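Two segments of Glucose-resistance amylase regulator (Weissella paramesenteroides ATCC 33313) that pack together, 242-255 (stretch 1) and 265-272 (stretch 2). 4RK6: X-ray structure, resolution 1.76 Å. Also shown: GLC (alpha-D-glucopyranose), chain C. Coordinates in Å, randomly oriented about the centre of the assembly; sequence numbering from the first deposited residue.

Stretch 1 242-255: QDFPEIGRIAMQLF
Stretch 2 (265-272) PQIIYIPT

No direct hydrogen bond joins these two stretches; a seam of mainly aliphatic side chains lines their contact, with one water linking the backbones at one end. The pair thus illustrates a general principle of α/β packing: a helix, its backbone groups paired internally from Ile247 N to Asp243 O onward, and a strand meet mainly through side chains.

The helix, 244-255, runs nearly antiparallel to the strand segment around 267-270. Their axes make an angle of 152° and approach to 9.3 Å, a spacing filled by side chains from both elements. The register follows from the direction: CA of Gln242 lies 5.2 Å from CA of Thr272, CA of Ile247 6.6 Å from CA of Ile270, and CA of Ile250 8.4 Å from CA of Ile268, so the backbones diverge toward the later part of the helix. Helical phi/psi values stay near -63/-43, while residues 267-270 are extended, near -106/127.

Strand alternation selects the partners. Gln266, Ile268 and Ile270 direct CA-to-CB toward the helix; Ile267 and Tyr269 direct theirs away. On the helix, Glu246, Ile250 and Leu254 recur every four residues and point toward the strand. Ile270, which has the largest covered area, adopts m for chi1 and chi2 (-54°, -61°). Its CG1 lies 3.7 Å from CG1 of Ile247 (m, t), its CD1 4.0 Å from CG1 of Ile250 (m, m), and its CG2 3.8 Å from the aliphatic CG of Glu246. Further along, CG2 of Ile250 meets CG2 of Ile268 (m, t) at 4.0 Å, and CD1 of Leu254 (t, p) reaches CD1 of Ile268 at 3.8 Å. These isoleucine and leucine pairs are apolar contacts. The same Leu254 CD1 lies 3.5 Å from OE1 of Gln266 (p, t), a van der Waals contact, since a methyl carbon offers no polar hydrogen.

Glu246 (t, p) sets its CG against Ile270 while its carboxylate is engaged within the helix: Arg249 NH2 forms a salt bridge with Glu246 OE1 at 2.8 Å, and Arg249 NE donates to the same oxygen at 3.0 Å. Asp243 (chi1 t) caps the helix through a weak bond from Glu246 N to its OD1, 3.3 Å, while its CB packs 4.1 Å from CG2 of Ile270. Water 1 accepts from Asp243 N at 2.8 Å and donates to Pro271 O at 3.0 Å.

At this end, CA of Gln242 lies 4.2 Å from CG2 of Thr272 (p). The Gln242 side chain (m, t, chi3 56°) starts away from the strand, and its NE2 donates to glucose O3 at 3.0 Å with a nearly straight angle of 175°.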

# COMPACT_ATOMS: atom_id res chain seq x y z
N GLN A 242 11.86 1.46 -10.38
CA GLN A 242 11.04 1.56 -11.60
C GLN A 242 10.28 2.87 -11.60
O GLN A 242 9.85 3.37 -10.55
CB GLN A 242 10.04 0.42 -11.68
CG GLN A 242 10.68 -0.96 -11.63
CD GLN A 242 9.76 -2.02 -12.22
OE1 GLN A 242 9.32 -1.91 -13.37
NE2 GLN A 242 9.40 -3.01 -11.43
N ASP A 243 10.09 3.43 -12.78
CA ASP A 243 9.31 4.64 -12.90
C ASP A 243 7.85 4.29 -13.19
O ASP A 243 7.39 4.39 -14.33
CB ASP A 243 9.94 5.53 -14.00
CG ASP A 243 9.46 6.98 -13.94
OD1 ASP A 243 8.46 7.26 -13.25
OD2 ASP A 243 10.11 7.82 -14.59
N PHE A 244 7.13 3.85 -12.15
CA PHE A 244 5.76 3.35 -12.35
C PHE A 244 4.82 4.43 -12.89
O PHE A 244 4.00 4.15 -13.75
CB PHE A 244 5.18 2.74 -11.07
CG PHE A 244 5.86 1.46 -10.66
CD1 PHE A 244 5.80 0.34 -11.48
CD2 PHE A 244 6.58 1.39 -9.47
CE1 PHE A 244 6.44 -0.84 -11.11
CE2 PHE A 244 7.23 0.21 -9.10
CZ PHE A 244 7.15 -0.90 -9.92
N PRO A 245 4.93 5.66 -12.38
CA PRO A 245 4.03 6.65 -12.96
C PRO A 245 4.32 6.88 -14.44
O PRO A 245 3.34 7.04 -15.19
CB PRO A 245 4.28 7.92 -12.12
CG PRO A 245 4.93 7.42 -10.85
CD PRO A 245 5.73 6.21 -11.27
N GLU A 246 5.58 6.84 -14.86
CA GLU A 246 5.90 7.02 -16.28
C GLU A 246 5.33 5.86 -17.10
O GLU A 246 4.76 6.06 -18.18
CB GLU A 246 7.39 7.19 -16.50
CG GLU A 246 7.78 7.37 -17.95
CD GLU A 246 7.36 8.70 -18.55
OE1 GLU A 246 6.72 9.55 -17.86
OE2 GLU A 246 7.70 8.90 -19.73
N ILE A 247 5.43 4.64 -16.58
CA ILE A 247 4.78 3.49 -17.24
C ILE A 247 3.30 3.77 -17.49
O ILE A 247 2.80 3.54 -18.58
CB ILE A 247 5.02 2.18 -16.46
CG1 ILE A 247 6.50 1.82 -16.50
CG2 ILE A 247 4.15 1.05 -17.01
CD1 ILE A 247 6.92 0.79 -15.45
N GLY A 248 2.59 4.27 -16.47
CA GLY A 248 1.19 4.60 -16.60
C GLY A 248 0.95 5.71 -17.62
O GLY A 248 0.10 5.59 -18.49
N ARG A 249 1.72 6.80 -17.54
CA ARG A 249 1.53 7.90 -18.49
C ARG A 249 1.73 7.47 -19.94
O ARG A 249 0.95 7.83 -20.83
CB ARG A 249 2.49 9.06 -18.18
CG ARG A 249 2.17 9.83 -16.92
CD ARG A 249 2.98 11.12 -16.85
NE ARG A 249 4.39 10.88 -16.60
CZ ARG A 249 4.94 10.73 -15.38
NH1 ARG A 249 4.21 10.84 -14.27
NH2 ARG A 249 6.24 10.52 -15.28
N ILE A 250 2.79 6.70 -20.18
CA ILE A 250 3.16 6.27 -21.54
C ILE A 250 2.14 5.27 -22.09
O ILE A 250 1.77 5.33 -23.27
CB ILE A 250 4.60 5.76 -21.56
CG1 ILE A 250 5.58 6.92 -21.24
CG2 ILE A 250 4.98 5.12 -22.89
CD1 ILE A 250 5.59 8.06 -22.23
N ALA A 251 1.65 4.36 -21.25
CA ALA A 251 0.58 3.46 -21.70
C ALA A 251 -0.67 4.25 -22.17
O ALA A 251 -1.24 3.97 -23.22
CB ALA A 251 0.20 2.47 -20.60
N MSE A 252 -1.07 5.25 -21.41
CA MSE A 252 -2.22 6.05 -21.79
C MSE A 252 -1.89 6.85 -23.03
O MSE A 252 -2.72 6.95 -23.95
CB MSE A 252 -2.67 6.94 -20.62
CG MSE A 252 -3.95 7.71 -20.92
SE MSE A 252 -5.50 6.60 -21.36
CE MSE A 252 -6.71 8.00 -22.05
N GLN A 253 -0.68 7.37 -23.11
CA GLN A 253 -0.29 8.14 -24.31
C GLN A 253 -0.28 7.29 -25.58
O GLN A 253 -0.64 7.76 -26.67
CB GLN A 253 1.08 8.80 -24.14
CG GLN A 253 1.27 9.95 -25.11
CD GLN A 253 0.27 11.05 -24.86
OE1 GLN A 253 0.04 11.45 -23.70
NE2 GLN A 253 -0.35 11.55 -25.92
N LEU A 254 0.17 6.05 -25.45
CA LEU A 254 0.14 5.11 -26.55
C LEU A 254 -1.29 4.95 -27.07
O LEU A 254 -1.53 5.01 -28.29
CB LEU A 254 0.72 3.77 -26.11
CG LEU A 254 1.00 2.73 -27.17
CD1 LEU A 254 2.05 3.25 -28.14
CD2 LEU A 254 1.49 1.45 -26.50
N PHE A 255 -2.25 4.82 -26.16
CA PHE A 255 -3.65 4.69 -26.56
C PHE A 255 -4.13 5.96 -27.23
O PHE A 255 -4.77 5.91 -28.31
CB PHE A 255 -4.54 4.34 -25.35
CG PHE A 255 -6.01 4.49 -25.62
CD1 PHE A 255 -6.65 3.67 -26.54
CD2 PHE A 255 -6.76 5.46 -24.98
CE1 PHE A 255 -8.00 3.82 -26.83
CE2 PHE A 255 -8.11 5.61 -25.24
CZ PHE A 255 -8.74 4.79 -26.16
N PRO A 265 1.64 -3.80 -33.13
CA PRO A 265 1.87 -3.80 -31.67
C PRO A 265 3.34 -3.54 -31.29
O PRO A 265 4.23 -4.04 -31.97
CB PRO A 265 1.46 -5.23 -31.25
CG PRO A 265 0.91 -5.89 -32.48
CD PRO A 265 1.52 -5.17 -33.64
N GLN A 266 3.59 -2.79 -30.22
CA GLN A 266 4.97 -2.51 -29.82
C GLN A 266 5.25 -2.73 -28.33
O GLN A 266 4.34 -2.86 -27.55
CB GLN A 266 5.37 -1.10 -30.25
CG GLN A 266 4.44 0.03 -29.84
CD GLN A 266 4.95 1.40 -30.30
OE1 GLN A 266 4.17 2.24 -30.75
NE2 GLN A 266 6.25 1.62 -30.19
N ILE A 267 6.53 -2.82 -27.98
CA ILE A 267 6.96 -2.84 -26.59
C ILE A 267 7.76 -1.56 -26.36
O ILE A 267 8.73 -1.30 -27.07
CB ILE A 267 7.85 -4.06 -26.28
CG1 ILE A 267 7.06 -5.36 -26.51
CG2 ILE A 267 8.33 -4.02 -24.84
CD1 ILE A 267 7.87 -6.62 -26.31
N ILE A 268 7.35 -0.77 -25.38
CA ILE A 268 8.08 0.44 -25.01
C ILE A 268 8.73 0.20 -23.65
O ILE A 268 8.03 -0.16 -22.70
CB ILE A 268 7.16 1.65 -24.97
CG1 ILE A 268 6.58 1.91 -26.37
CG2 ILE A 268 7.93 2.88 -24.49
CD1 ILE A 268 5.39 2.83 -26.37
N TYR A 269 10.05 0.35 -23.60
CA TYR A 269 10.81 0.15 -22.37
C TYR A 269 11.01 1.49 -21.70
O TYR A 269 11.43 2.46 -22.35
CB TYR A 269 12.14 -0.54 -22.65
CG TYR A 269 12.01 -1.97 -23.12
CD1 TYR A 269 11.47 -2.94 -22.29
CD2 TYR A 269 12.38 -2.34 -24.41
CE1 TYR A 269 11.31 -4.24 -22.72
CE2 TYR A 269 12.24 -3.64 -24.85
CZ TYR A 269 11.71 -4.58 -24.00
OH TYR A 269 11.56 -5.87 -24.41
N ILE A 270 10.71 1.52 -20.40
CA ILE A 270 10.88 2.70 -19.59
C ILE A 270 12.17 2.50 -18.76
O ILE A 270 12.36 1.46 -18.12
CB ILE A 270 9.64 2.92 -18.69
CG1 ILE A 270 8.36 2.96 -19.54
CG2 ILE A 270 9.80 4.18 -17.83
CD1 ILE A 270 8.30 4.07 -20.59
N PRO A 271 13.08 3.49 -18.80
CA PRO A 271 14.35 3.37 -18.09
C PRO A 271 14.18 3.20 -16.59
O PRO A 271 13.20 3.67 -16.02
CB PRO A 271 15.04 4.72 -18.34
CG PRO A 271 14.24 5.43 -19.37
CD PRO A 271 12.86 4.87 -19.30
N THR A 272 15.16 2.54 -15.99
CA THR A 272 15.25 2.41 -14.53
C THR A 272 16.62 2.89 -14.09
O THR A 272 17.48 3.25 -14.90
CB THR A 272 15.07 0.95 -14.06
OG1 THR A 272 16.16 0.14 -14.51
CG2 THR A 272 13.79 0.39 -14.57
C1 GLC C . 4.81 -7.25 -10.65
C2 GLC C . 5.45 -6.32 -11.68
C3 GLC C . 6.95 -6.15 -11.49
C4 GLC C . 7.24 -5.87 -10.01
C5 GLC C . 6.74 -7.06 -9.19
C6 GLC C . 6.97 -6.86 -7.70
O1 GLC C . 5.03 -8.53 -11.08
O2 GLC C . 5.26 -6.83 -13.00
O3 GLC C . 7.32 -5.04 -12.30
O4 GLC C . 8.61 -5.63 -9.83
O5 GLC C . 5.35 -7.20 -9.34
O6 GLC C . 6.28 -5.74 -7.23
O HOH W 1 10.82 2.14 -15.16